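Local coordinates for protein similar to hydroxylamine oxidoreductase (Kuenenia stuttgartiensis, PDB 6H5L) that binds heme c groups within a multiheme reductase complex and probably passes electrons between its hemes in oxidoreductase chemistry, at residues G39-Y44 with Y403-G408; Q55-Y60 with M143-V148; E73-D78 with H128-H133. All coordinates share one frame; numbering follows the deposited sequence.

Contact 1 of 3, residues G39-Y44 with Y403-G408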
loop_
_atom_site.group_PDB
_atom_site.type_symbol
_atom_site.label_atom_id
_atom_site.label_comp_id
_atom_site.label_asym_id
_atom_site.label_seq_id
_atom_site.Cartn_x
_atom_site.Cartn_y
_atom_site.Cartn_z
ATOM N N GLY A 39 -51.791 29.193 -17.958
ATOM C CA GLY A 39 -52.990 28.743 -17.296
ATOM C C GLY A 39 -54.223 29.487 -17.768
ATOM O O GLY A 39 -54.169 30.295 -18.700
ATOM N N PRO A 40 -55.363 29.225 -17.128
ATOM C CA PRO A 40 -56.607 29.906 -17.532
ATOM C C PRO A 40 -56.537 31.423 -17.450
ATOM O O PRO A 40 -57.291 32.103 -18.159
ATOM C CB PRO A 40 -57.647 29.332 -16.558
ATOM C CG PRO A 40 -56.852 28.829 -15.395
ATOM C CD PRO A 40 -55.571 28.325 -15.982
ATOM N N PHE A 41 -55.658 31.975 -16.615
ATOM C CA PHE A 41 -55.492 33.416 -16.488
ATOM C C PHE A 41 -54.226 33.908 -17.178
ATOM O O PHE A 41 -53.587 34.852 -16.704
ATOM C CB PHE A 41 -55.490 33.818 -15.013
ATOM C CG PHE A 41 -56.611 33.207 -14.221
ATOM C CD1 PHE A 41 -57.931 33.500 -14.525
ATOM C CD2 PHE A 41 -56.346 32.335 -13.179
ATOM C CE1 PHE A 41 -58.964 32.936 -13.803
ATOM C CE2 PHE A 41 -57.375 31.767 -12.455
ATOM C CZ PHE A 41 -58.685 32.068 -12.767
ATOM N N THR A 42 -53.848 33.272 -18.293
ATOM C CA THR A 42 -52.620 33.642 -18.992
ATOM C C THR A 42 -52.670 35.070 -19.521
ATOM O O THR A 42 -51.627 35.720 -19.654
ATOM C CB THR A 42 -52.354 32.661 -20.135
ATOM O OG1 THR A 42 -51.235 33.111 -20.908
ATOM C CG2 THR A 42 -53.578 32.540 -21.038
ATOM N N LYS A 43 -53.862 35.575 -19.821
ATOM C CA LYS A 43 -54.025 36.919 -20.360
ATOM C C LYS A 43 -54.061 37.999 -19.285
ATOM O O LYS A 43 -54.159 39.185 -19.623
ATOM C CB LYS A 43 -55.308 36.982 -21.191
ATOM C CG LYS A 43 -55.333 36.038 -22.387
ATOM C CD LYS A 43 -54.283 36.425 -23.419
ATOM C CE LYS A 43 -54.399 35.576 -24.675
ATOM N NZ LYS A 43 -53.454 36.012 -25.738
ATOM N N TYR A 44 -54.001 37.626 -18.010
ATOM C CA TYR A 44 -54.105 38.586 -16.921
ATOM C C TYR A 44 -52.757 38.976 -16.332
ATOM O O TYR A 44 -52.703 39.900 -15.513
ATOM C CB TYR A 44 -55.007 38.028 -15.812
ATOM C CG TYR A 44 -56.459 37.906 -16.218
ATOM C CD1 TYR A 44 -56.890 36.856 -17.017
ATOM C CD2 TYR A 44 -57.397 38.842 -15.800
ATOM C CE1 TYR A 44 -58.215 36.742 -17.391
ATOM C CE2 TYR A 44 -58.726 38.734 -16.166
ATOM C CZ TYR A 44 -59.129 37.683 -16.962
ATOM O OH TYR A 44 -60.449 37.567 -17.333
ATOM N N TYR A 403 -62.821 38.749 -3.690
ATOM C CA TYR A 403 -61.901 37.627 -3.805
ATOM C C TYR A 403 -60.906 37.900 -4.933
ATOM O O TYR A 403 -61.271 38.517 -5.941
ATOM C CB TYR A 403 -62.682 36.337 -4.070
ATOM C CG TYR A 403 -61.862 35.067 -4.024
ATOM C CD1 TYR A 403 -61.598 34.429 -2.819
ATOM C CD2 TYR A 403 -61.358 34.502 -5.187
ATOM C CE1 TYR A 403 -60.851 33.264 -2.774
ATOM C CE2 TYR A 403 -60.610 33.339 -5.154
ATOM C CZ TYR A 403 -60.360 32.724 -3.944
ATOM O OH TYR A 403 -59.616 31.566 -3.904
ATOM N N PRO A 404 -59.648 37.482 -4.789
ATOM C CA PRO A 404 -58.633 37.836 -5.791
ATOM C C PRO A 404 -59.021 37.385 -7.194
ATOM O O PRO A 404 -59.364 36.223 -7.422
ATOM C CB PRO A 404 -57.374 37.115 -5.291
ATOM C CG PRO A 404 -57.861 36.099 -4.302
ATOM C CD PRO A 404 -59.068 36.714 -3.677
ATOM N N LEU A 405 -58.982 38.338 -8.130
ATOM C CA LEU A 405 -59.252 38.085 -9.548
ATOM C C LEU A 405 -60.674 37.569 -9.766
ATOM O O LEU A 405 -60.903 36.628 -10.527
ATOM C CB LEU A 405 -58.225 37.117 -10.138
ATOM C CG LEU A 405 -57.930 37.257 -11.632
ATOM C CD1 LEU A 405 -56.986 38.418 -11.883
ATOM C CD2 LEU A 405 -57.353 35.970 -12.182
ATOM N N SER A 406 -61.644 38.202 -9.100
ATOM C CA SER A 406 -63.032 37.779 -9.247
ATOM C C SER A 406 -63.560 38.041 -10.652
ATOM O O SER A 406 -64.405 37.284 -11.144
ATOM C CB SER A 406 -63.911 38.481 -8.211
ATOM O OG SER A 406 -63.545 38.112 -6.894
ATOM N N ASP A 407 -63.082 39.100 -11.311
ATOM C CA ASP A 407 -63.513 39.374 -12.679
ATOM C C ASP A 407 -62.984 38.321 -13.644
ATOM O O ASP A 407 -63.689 37.913 -14.575
ATOM C CB ASP A 407 -63.059 40.770 -13.105
ATOM C CG ASP A 407 -61.566 40.977 -12.932
ATOM O OD1 ASP A 407 -60.912 40.115 -12.308
ATOM O OD2 ASP A 407 -61.046 42.001 -13.424
ATOM N N GLY A 408 -61.744 37.871 -13.439
ATOM C CA GLY A 408 -61.192 36.834 -14.292
ATOM C C GLY A 408 -61.798 35.470 -14.039
ATOM O O GLY A 408 -61.903 34.653 -14.958
#
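Phe-41 and Tyr-44 reach from the loop between helices 22-28 and 51-54 to Leu-405 and Gly-408, where helix 406-412 begins. The loop opens with a type I beta turn, Gly-39 to Thr-42, and the facing residues Tyr-403 to Ser-406 form a type II turn whose third position, Leu-405, is also the N-cap of the helix. Pro-40 meets its own neighbour: its CG sits 4.1 Å above one face of the Phe-41 ring. The opposite face of that ring receives the CD2 methyl of Leu-405 in a CH-pi contact, 3.6 Å from the centroid and 18° off the normal. Phe-41 CG stands anti to its carbonyl carbon (chi1 -48°), which puts it 3.5 Å from Leu-405 CD2. At the ring edge, in plane, Gly-408 O approaches Phe-41 CE1 at 3.6 Å. The next residue, Thr-42, bonds Glu-36 through OG1. Tyr-44 then comes back to the helix start, its CD2 lying 4.0 Å from Leu-405 CD1, so the two leucine methyls are divided between the two aromatic rings. No hydrogen bond joins the segments. The polar ends are satisfied outside them: the Tyr-44 hydroxyl bonds Glu-412 further along the same helix, and Asp-407 forms a salt bridge with Arg-189 of helix 182-189. Gly-408, lacking a side chain, presents its backbone directly to the tyrosine, with CA 3.6 Å from Tyr-44 CE2.

Contact 2 of 3, residues Q55-Y60 with M143-V148. With HEC (heme c), chain D.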
loop_
_atom_site.group_PDB
_atom_site.type_symbol
_atom_site.label_atom_id
_atom_site.label_comp_id
_atom_site.label_asym_id
_atom_site.label_seq_id
_atom_site.Cartn_x
_atom_site.Cartn_y
_atom_site.Cartn_z
ATOM N N GLN A 55 -39.837 26.987 -17.023
ATOM C CA GLN A 55 -40.863 26.345 -17.848
ATOM C C GLN A 55 -40.531 26.617 -19.308
ATOM O O GLN A 55 -41.121 27.497 -19.948
ATOM C CB GLN A 55 -42.260 26.860 -17.487
ATOM C CG GLN A 55 -43.400 26.103 -18.137
ATOM C CD GLN A 55 -43.811 24.869 -17.356
ATOM O OE1 GLN A 55 -43.144 24.469 -16.401
ATOM N NE2 GLN A 55 -44.925 24.267 -17.753
ATOM N N PRO A 56 -39.572 25.872 -19.872
ATOM C CA PRO A 56 -39.060 26.232 -21.207
ATOM C C PRO A 56 -40.083 26.113 -22.324
ATOM O O PRO A 56 -40.147 27.002 -23.183
ATOM C CB PRO A 56 -37.892 25.252 -21.404
ATOM C CG PRO A 56 -37.518 24.818 -20.024
ATOM C CD PRO A 56 -38.801 24.778 -19.261
ATOM N N ASN A 57 -40.871 25.034 -22.356
ATOM C CA ASN A 57 -41.846 24.858 -23.431
ATOM C C ASN A 57 -42.757 26.070 -23.567
ATOM O O ASN A 57 -43.033 26.529 -24.681
ATOM C CB ASN A 57 -42.682 23.600 -23.189
ATOM C CG ASN A 57 -41.981 22.331 -23.640
ATOM O OD1 ASN A 57 -41.114 22.366 -24.514
ATOM N ND2 ASN A 57 -42.366 21.201 -23.056
ATOM N N ARG A 58 -43.222 26.608 -22.442
ATOM C CA ARG A 58 -44.175 27.708 -22.479
ATOM C C ARG A 58 -43.498 29.062 -22.651
ATOM O O ARG A 58 -44.086 29.962 -23.259
ATOM C CB ARG A 58 -45.025 27.699 -21.211
ATOM C CG ARG A 58 -46.010 28.855 -21.077
ATOM C CD ARG A 58 -47.183 28.727 -22.032
ATOM N NE ARG A 58 -48.171 29.780 -21.820
ATOM C CZ ARG A 58 -49.285 29.911 -22.532
ATOM N NH1 ARG A 58 -49.553 29.053 -23.507
ATOM N NH2 ARG A 58 -50.130 30.899 -22.271
ATOM N N HIS A 59 -42.273 29.235 -22.146
ATOM C CA HIS A 59 -41.726 30.575 -21.974
ATOM C C HIS A 59 -40.298 30.788 -22.462
ATOM O O HIS A 59 -39.792 31.908 -22.329
ATOM C CB HIS A 59 -41.797 30.985 -20.493
ATOM C CG HIS A 59 -43.193 31.198 -19.992
ATOM N ND1 HIS A 59 -44.060 32.101 -20.569
ATOM C CD2 HIS A 59 -43.868 30.632 -18.964
ATOM C CE1 HIS A 59 -45.212 32.075 -19.923
ATOM N NE2 HIS A 59 -45.121 31.195 -18.943
ATOM N N TYR A 60 -39.627 29.779 -23.010
ATOM C CA TYR A 60 -38.256 29.997 -23.452
ATOM C C TYR A 60 -38.224 30.823 -24.733
ATOM O O TYR A 60 -39.090 30.691 -25.601
ATOM C CB TYR A 60 -37.528 28.671 -23.671
ATOM C CG TYR A 60 -36.067 28.847 -24.022
ATOM C CD1 TYR A 60 -35.150 29.268 -23.068
ATOM C CD2 TYR A 60 -35.607 28.603 -25.309
ATOM C CE1 TYR A 60 -33.814 29.437 -23.384
ATOM C CE2 TYR A 60 -34.272 28.766 -25.634
ATOM C CZ TYR A 60 -33.381 29.183 -24.666
ATOM O OH TYR A 60 -32.051 29.349 -24.981
ATOM N N MET A 143 -33.468 24.756 -24.372
ATOM C CA MET A 143 -33.458 24.284 -22.996
ATOM C C MET A 143 -34.161 22.935 -22.962
ATOM O O MET A 143 -35.373 22.851 -23.192
ATOM C CB MET A 143 -34.124 25.282 -22.045
ATOM C CG MET A 143 -33.259 26.485 -21.703
ATOM S SD MET A 143 -31.712 26.058 -20.881
ATOM C CE MET A 143 -30.528 26.691 -22.065
ATOM N N PRO A 144 -33.436 21.856 -22.677
ATOM C CA PRO A 144 -34.038 20.518 -22.753
ATOM C C PRO A 144 -35.039 20.293 -21.629
ATOM O O PRO A 144 -34.684 20.265 -20.447
ATOM C CB PRO A 144 -32.828 19.581 -22.641
ATOM C CG PRO A 144 -31.826 20.376 -21.901
ATOM C CD PRO A 144 -32.015 21.809 -22.295
ATOM N N THR A 145 -36.299 20.114 -22.013
ATOM C CA THR A 145 -37.327 19.694 -21.076
ATOM C C THR A 145 -37.232 18.189 -20.859
ATOM O O THR A 145 -36.393 17.505 -21.446
ATOM C CB THR A 145 -38.718 20.066 -21.580
ATOM O OG1 THR A 145 -38.960 19.402 -22.823
ATOM C CG2 THR A 145 -38.814 21.572 -21.785
ATOM N N GLY A 146 -38.111 17.667 -20.003
ATOM C CA GLY A 146 -38.175 16.241 -19.761
ATOM C C GLY A 146 -38.510 15.441 -21.002
ATOM O O GLY A 146 -38.204 14.243 -21.067
ATOM N N GLU A 147 -39.126 16.081 -21.996
ATOM C CA GLU A 147 -39.455 15.412 -23.249
ATOM C C GLU A 147 -38.206 15.057 -24.046
ATOM O O GLU A 147 -38.181 14.025 -24.727
ATOM C CB GLU A 147 -40.391 16.298 -24.071
ATOM C CG GLU A 147 -41.623 16.758 -23.292
ATOM C CD GLU A 147 -42.616 17.512 -24.152
ATOM O OE1 GLU A 147 -42.174 18.149 -25.129
ATOM O OE2 GLU A 147 -43.832 17.464 -23.854
ATOM N N VAL A 148 -37.166 15.888 -23.977
ATOM C CA VAL A 148 -35.894 15.537 -24.603
ATOM C C VAL A 148 -35.223 14.405 -23.834
ATOM O O VAL A 148 -34.737 13.433 -24.423
ATOM C CB VAL A 148 -34.982 16.774 -24.696
ATOM C CG1 VAL A 148 -33.594 16.383 -25.187
ATOM C CG2 VAL A 148 -35.598 17.819 -25.606
HETATM FE FE HEC D . -26.763 22.051 -20.490
HETATM C CHA HEC D . -28.949 24.306 -19.151
HETATM C CHB HEC D . -24.534 24.635 -21.110
HETATM C CHC HEC D . -24.638 19.882 -22.057
HETATM C CHD HEC D . -29.013 19.468 -20.010
HETATM N NA HEC D . -26.731 24.083 -20.169
HETATM C C1A HEC D . -27.770 24.819 -19.640
HETATM C C2A HEC D . -27.411 26.223 -19.667
HETATM C C3A HEC D . -26.187 26.312 -20.221
HETATM C C4A HEC D . -25.740 24.970 -20.538
HETATM C CMA HEC D . -25.339 27.576 -20.493
HETATM C CAA HEC D . -28.347 27.354 -19.162
HETATM C CBA HEC D . -27.692 28.327 -18.182
HETATM C CGA HEC D . -27.119 27.614 -16.988
HETATM O O1A HEC D . -27.860 26.839 -16.331
HETATM O O2A HEC D . -25.921 27.837 -16.682
HETATM N NB HEC D . -24.948 22.236 -21.437
HETATM C C1B HEC D . -24.169 23.374 -21.524
HETATM C C2B HEC D . -22.899 23.005 -22.114
HETATM C C3B HEC D . -22.931 21.696 -22.385
HETATM C C4B HEC D . -24.217 21.187 -21.956
HETATM C CMB HEC D . -21.741 23.984 -22.400
HETATM C CAB HEC D . -21.809 20.841 -23.019
HETATM C CBB HEC D . -20.632 20.672 -22.031
HETATM N NC HEC D . -26.822 20.053 -20.941
HETATM C C1C HEC D . -25.831 19.363 -21.610
HETATM C C2C HEC D . -26.190 17.960 -21.633
HETATM C C3C HEC D . -27.453 17.864 -21.196
HETATM C C4C HEC D . -27.842 19.163 -20.670
HETATM C CMC HEC D . -25.425 16.895 -22.451
HETATM C CAC HEC D . -28.306 16.573 -21.130
HETATM C CBC HEC D . -27.691 15.519 -20.189
HETATM N ND HEC D . -28.701 21.912 -19.757
HETATM C C1D HEC D . -29.377 20.711 -19.533
HETATM C C2D HEC D . -30.537 20.985 -18.713
HETATM C C3D HEC D . -30.504 22.491 -18.449
HETATM C C4D HEC D . -29.338 22.984 -19.137
HETATM C CMD HEC D . -31.595 19.989 -18.196
HETATM C CAD HEC D . -31.520 23.312 -17.631
HETATM C CBD HEC D . -32.765 23.495 -18.486
HETATM C CGD HEC D . -33.678 24.499 -17.841
HETATM O O1D HEC D . -33.419 24.885 -16.671
HETATM O O2D HEC D . -34.661 24.910 -18.505
#
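Tyr-60 and Met-143 cross at about a right angle, and Met-143 CB lies over one face of the tyrosine ring, 4.2 Å above the plane and toward the rim. The closest approach is Met-143 CG to Tyr-60 CE1, 3.4 Å. Met-143 SD stands 5.5 Å from the ring centroid and 40° off the normal, an oblique Met-aromatic contact. The methionine chain bends at both chi2 and chi3, and its sulfur and terminal methyl lie against the heme c. Pro-56 follows, with CB 3.8 Å from Met-143 CB and equally near Thr-145 CG2, while its CG lies beside heme propionate oxygen O2D. Across the same methyl, Asn-57 runs roughly perpendicular to Thr-145, its OD1 3.7 Å from Thr-145 CG2. The threonine hydroxyl takes the position between backbone N and carbonyl carbon (chi1 61°), and as N-cap of helix 146-152 it accepts a weak bond from Glu-147 N. Asn-57 ND2 is 3.7 Å from Glu-147 OE1, too far for a hydrogen bond, with the planes 54° apart; Asn-57 ND2 bonds Glu-207, and Glu-147 OE2 accepts from Leu-16 N. No hydrogen bond crosses, and the contact rests mainly on apolar packing. Since Tyr-60 OH bonds a propionate of another heme while Pro-144 CG rests 3.4 Å from C1D of this heme, the packing spans the protein between two cofactors.

Contact 3 of 3, residues E73-D78 with H128-H133. With HEC (heme c), chain D.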
loop_
_atom_site.group_PDB
_atom_site.type_symbol
_atom_site.label_atom_id
_atom_site.label_comp_id
_atom_site.label_asym_id
_atom_site.label_seq_id
_atom_site.Cartn_x
_atom_site.Cartn_y
_atom_site.Cartn_z
ATOM N N GLU A 73 -25.483 24.261 -37.541
ATOM C CA GLU A 73 -25.707 23.979 -38.956
ATOM C C GLU A 73 -24.634 23.071 -39.542
ATOM O O GLU A 73 -24.931 22.250 -40.415
ATOM C CB GLU A 73 -25.774 25.291 -39.739
ATOM C CG GLU A 73 -27.185 25.840 -39.880
ATOM C CD GLU A 73 -27.216 27.315 -40.222
ATOM O OE1 GLU A 73 -26.133 27.926 -40.338
ATOM O OE2 GLU A 73 -28.330 27.861 -40.366
ATOM N N GLN A 74 -23.394 23.184 -39.072
ATOM C CA GLN A 74 -22.312 22.331 -39.542
ATOM C C GLN A 74 -21.943 21.258 -38.525
ATOM O O GLN A 74 -20.877 20.644 -38.648
ATOM C CB GLN A 74 -21.095 23.179 -39.910
ATOM C CG GLN A 74 -21.360 24.127 -41.071
ATOM C CD GLN A 74 -20.134 24.915 -41.486
ATOM O OE1 GLN A 74 -19.010 24.411 -41.446
ATOM N NE2 GLN A 74 -20.345 26.160 -41.893
ATOM N N GLU A 75 -22.809 21.022 -37.533
ATOM C CA GLU A 75 -22.660 19.917 -36.580
ATOM C C GLU A 75 -21.294 19.941 -35.899
ATOM O O GLU A 75 -20.641 18.909 -35.730
ATOM C CB GLU A 75 -22.916 18.571 -37.262
ATOM C CG GLU A 75 -24.319 18.445 -37.841
ATOM C CD GLU A 75 -24.495 17.210 -38.699
ATOM O OE1 GLU A 75 -24.915 16.162 -38.163
ATOM O OE2 GLU A 75 -24.207 17.289 -39.912
ATOM N N ARG A 76 -20.860 21.136 -35.501
ATOM C CA ARG A 76 -19.564 21.309 -34.842
ATOM C C ARG A 76 -19.728 21.116 -33.333
ATOM O O ARG A 76 -19.709 22.058 -32.539
ATOM C CB ARG A 76 -18.977 22.673 -35.176
ATOM C CG ARG A 76 -18.681 22.874 -36.655
ATOM C CD ARG A 76 -17.684 21.843 -37.163
ATOM N NE ARG A 76 -16.427 21.890 -36.423
ATOM C CZ ARG A 76 -15.397 22.664 -36.750
ATOM N NH1 ARG A 76 -15.472 23.459 -37.810
ATOM N NH2 ARG A 76 -14.292 22.643 -36.018
ATOM N N ARG A 77 -19.908 19.850 -32.950
ATOM C CA ARG A 77 -19.961 19.510 -31.531
ATOM C C ARG A 77 -18.671 19.897 -30.820
ATOM O O ARG A 77 -18.697 20.279 -29.644
ATOM C CB ARG A 77 -20.232 18.017 -31.358
ATOM C CG ARG A 77 -21.568 17.557 -31.912
ATOM C CD ARG A 77 -21.692 16.042 -31.870
ATOM N NE ARG A 77 -23.062 15.598 -32.109
ATOM C CZ ARG A 77 -23.618 15.493 -33.312
ATOM N NH1 ARG A 77 -22.921 15.804 -34.396
ATOM N NH2 ARG A 77 -24.872 15.081 -33.432
ATOM N N ASP A 78 -17.539 19.819 -31.521
ATOM C CA ASP A 78 -16.256 20.135 -30.902
ATOM C C ASP A 78 -16.186 21.593 -30.468
ATOM O O ASP A 78 -15.607 21.905 -29.421
ATOM C CB ASP A 78 -15.116 19.812 -31.868
ATOM C CG ASP A 78 -15.195 20.620 -33.147
ATOM O OD1 ASP A 78 -16.315 20.821 -33.659
ATOM O OD2 ASP A 78 -14.135 21.061 -33.638
ATOM N N HIS A 128 -23.541 14.460 -25.615
ATOM C CA HIS A 128 -22.892 15.746 -25.807
ATOM C C HIS A 128 -23.875 16.889 -25.582
ATOM O O HIS A 128 -25.094 16.698 -25.563
ATOM C CB HIS A 128 -22.303 15.830 -27.218
ATOM C CG HIS A 128 -21.290 16.916 -27.390
ATOM N ND1 HIS A 128 -21.633 18.208 -27.721
ATOM C CD2 HIS A 128 -19.941 16.900 -27.280
ATOM C CE1 HIS A 128 -20.540 18.944 -27.802
ATOM N NE2 HIS A 128 -19.499 18.172 -27.544
ATOM N N CYS A 129 -23.317 18.093 -25.400
ATOM C CA CYS A 129 -24.136 19.300 -25.345
ATOM C C CYS A 129 -25.033 19.409 -26.568
ATOM O O CYS A 129 -26.162 19.904 -26.482
ATOM C CB CYS A 129 -23.243 20.539 -25.242
ATOM S SG CYS A 129 -21.551 20.224 -24.687
ATOM N N PHE A 130 -24.537 18.955 -27.720
ATOM C CA PHE A 130 -25.343 18.936 -28.932
ATOM C C PHE A 130 -26.602 18.098 -28.744
ATOM O O PHE A 130 -27.682 18.470 -29.216
ATOM C CB PHE A 130 -24.505 18.392 -30.088
ATOM C CG PHE A 130 -24.847 18.980 -31.424
ATOM C CD1 PHE A 130 -25.863 18.440 -32.193
ATOM C CD2 PHE A 130 -24.137 20.061 -31.921
ATOM C CE1 PHE A 130 -26.174 18.976 -33.427
ATOM C CE2 PHE A 130 -24.442 20.602 -33.154
ATOM C CZ PHE A 130 -25.463 20.057 -33.908
ATOM N N ASP A 131 -26.478 16.963 -28.050
ATOM C CA ASP A 131 -27.602 16.039 -27.913
ATOM C C ASP A 131 -28.730 16.642 -27.081
ATOM O O ASP A 131 -29.912 16.398 -27.360
ATOM C CB ASP A 131 -27.124 14.726 -27.294
ATOM C CG ASP A 131 -26.112 14.002 -28.166
ATOM O OD1 ASP A 131 -26.361 13.850 -29.380
ATOM O OD2 ASP A 131 -25.059 13.588 -27.635
ATOM N N CYS A 132 -28.389 17.432 -26.062
ATOM C CA CYS A 132 -29.383 17.998 -25.160
ATOM C C CYS A 132 -29.830 19.404 -25.536
ATOM O O CYS A 132 -30.934 19.802 -25.151
ATOM C CB CYS A 132 -28.844 18.034 -23.724
ATOM S SG CYS A 132 -28.899 16.460 -22.830
ATOM N N HIS A 133 -29.020 20.164 -26.276
ATOM C CA HIS A 133 -29.298 21.579 -26.484
ATOM C C HIS A 133 -29.537 21.986 -27.931
ATOM O O HIS A 133 -30.172 23.021 -28.154
ATOM C CB HIS A 133 -28.151 22.441 -25.931
ATOM C CG HIS A 133 -28.075 22.461 -24.435
ATOM N ND1 HIS A 133 -28.999 23.119 -23.651
ATOM C CD2 HIS A 133 -27.179 21.912 -23.580
ATOM C CE1 HIS A 133 -28.679 22.969 -22.378
ATOM N NE2 HIS A 133 -27.578 22.241 -22.308
HETATM FE FE HEC D . -26.763 22.051 -20.490
HETATM C CHA HEC D . -28.949 24.306 -19.151
HETATM C CHB HEC D . -24.534 24.635 -21.110
HETATM C CHC HEC D . -24.638 19.882 -22.057
HETATM C CHD HEC D . -29.013 19.468 -20.010
HETATM N NA HEC D . -26.731 24.083 -20.169
HETATM C C1A HEC D . -27.770 24.819 -19.640
HETATM C C2A HEC D . -27.411 26.223 -19.667
HETATM C C3A HEC D . -26.187 26.312 -20.221
HETATM C C4A HEC D . -25.740 24.970 -20.538
HETATM C CMA HEC D . -25.339 27.576 -20.493
HETATM C CAA HEC D . -28.347 27.354 -19.162
HETATM C CBA HEC D . -27.692 28.327 -18.182
HETATM C CGA HEC D . -27.119 27.614 -16.988
HETATM O O1A HEC D . -27.860 26.839 -16.331
HETATM O O2A HEC D . -25.921 27.837 -16.682
HETATM N NB HEC D . -24.948 22.236 -21.437
HETATM C C1B HEC D . -24.169 23.374 -21.524
HETATM C C2B HEC D . -22.899 23.005 -22.114
HETATM C C3B HEC D . -22.931 21.696 -22.385
HETATM C C4B HEC D . -24.217 21.187 -21.956
HETATM C CMB HEC D . -21.741 23.984 -22.400
HETATM C CAB HEC D . -21.809 20.841 -23.019
HETATM C CBB HEC D . -20.632 20.672 -22.031
HETATM N NC HEC D . -26.822 20.053 -20.941
HETATM C C1C HEC D . -25.831 19.363 -21.610
HETATM C C2C HEC D . -26.190 17.960 -21.633
HETATM C C3C HEC D . -27.453 17.864 -21.196
HETATM C C4C HEC D . -27.842 19.163 -20.670
HETATM C CMC HEC D . -25.425 16.895 -22.451
HETATM C CAC HEC D . -28.306 16.573 -21.130
HETATM C CBC HEC D . -27.691 15.519 -20.189
HETATM N ND HEC D . -28.701 21.912 -19.757
HETATM C C1D HEC D . -29.377 20.711 -19.533
HETATM C C2D HEC D . -30.537 20.985 -18.713
HETATM C C3D HEC D . -30.504 22.491 -18.449
HETATM C C4D HEC D . -29.338 22.984 -19.137
HETATM C CMD HEC D . -31.595 19.989 -18.196
HETATM C CAD HEC D . -31.520 23.312 -17.631
HETATM C CBD HEC D . -32.765 23.495 -18.486
HETATM C CGD HEC D . -33.678 24.499 -17.841
HETATM O O1D HEC D . -33.419 24.885 -16.671
HETATM O O2D HEC D . -34.661 24.910 -18.505
#
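The His-128 ring carries Arg-77 CB over one face, a CH-pi contact 3.8 Å from the centroid, and at its edge, in plane, lies Phe-130 N. One face of the Arg-77 guanidinium rests on Phe-130 CD1, with the planes 34° apart. Arg-77 CZ is 4.4 Å from the phenyl centroid, 30° off the normal, so this cation-pi contact is off-centre. Near the guanidinium plane, at its edge, Asp-131 OD1 stands 4.5 Å from Arg-77 NH2; opposite charges face each other beyond salt-bridge range, and OD1 pairs with Arg-122. Glu-75 CA adds a contact to the far end of the Phe-130 ring. Glu-75 takes positive phi as the C-prime residue of the Schellman motif that ends helix 69-73, while Arg-76 grips Asp-78 side-on with NE and NH2 and also forms a salt bridge to Asp-82 of a neighbouring cytochrome subunit.

Residues 129-133 form a CxxCH heme-binding motif, with His-128 as N-cap. A capping box starts its helix: His-128 N gives a nearly straight bond (176°) to Asp-131 OD2, 2.7 Å away, and His-128 ND1 accepts from Phe-130 N at 3.0 Å. Cys-129 SG is bonded to heme CAB and Cys-132 SG to CAC, thioethers of 1.8 Å each. His-133 NE2 binds the iron at 2.0 Å, and His-216 supplies the other axial ligand. His-133 ND1 also bonds Arg-142 O, which probably fixes the ring's rotation and may make NE2 a stronger electron donor to iron. Two histidines on one iron suit an electron-transfer role.

The three contacts are nested along the chain: 73-78 with 128-133 lies inside the loop closed by 55-60 with 143-148, and both lie inside the 358-residue span closed by contact 1. Contacts 2 and 3 have centres about 18 Å apart and share one heme c, whose covalent attachment comes from contact 3 and part of whose pocket wall comes from contact 2; Pro-144 packs on Cys-132 and His-133. Contact 1, centred about 24 Å from contact 2 and 41 Å from contact 3, joins loop 39-44 to helix 406-412, and it meets contact 2 where Thr-42 lies beside Arg-58. The region up to residue 60 thus packs on both the heme-bearing part around 128-148 and helix 406-412.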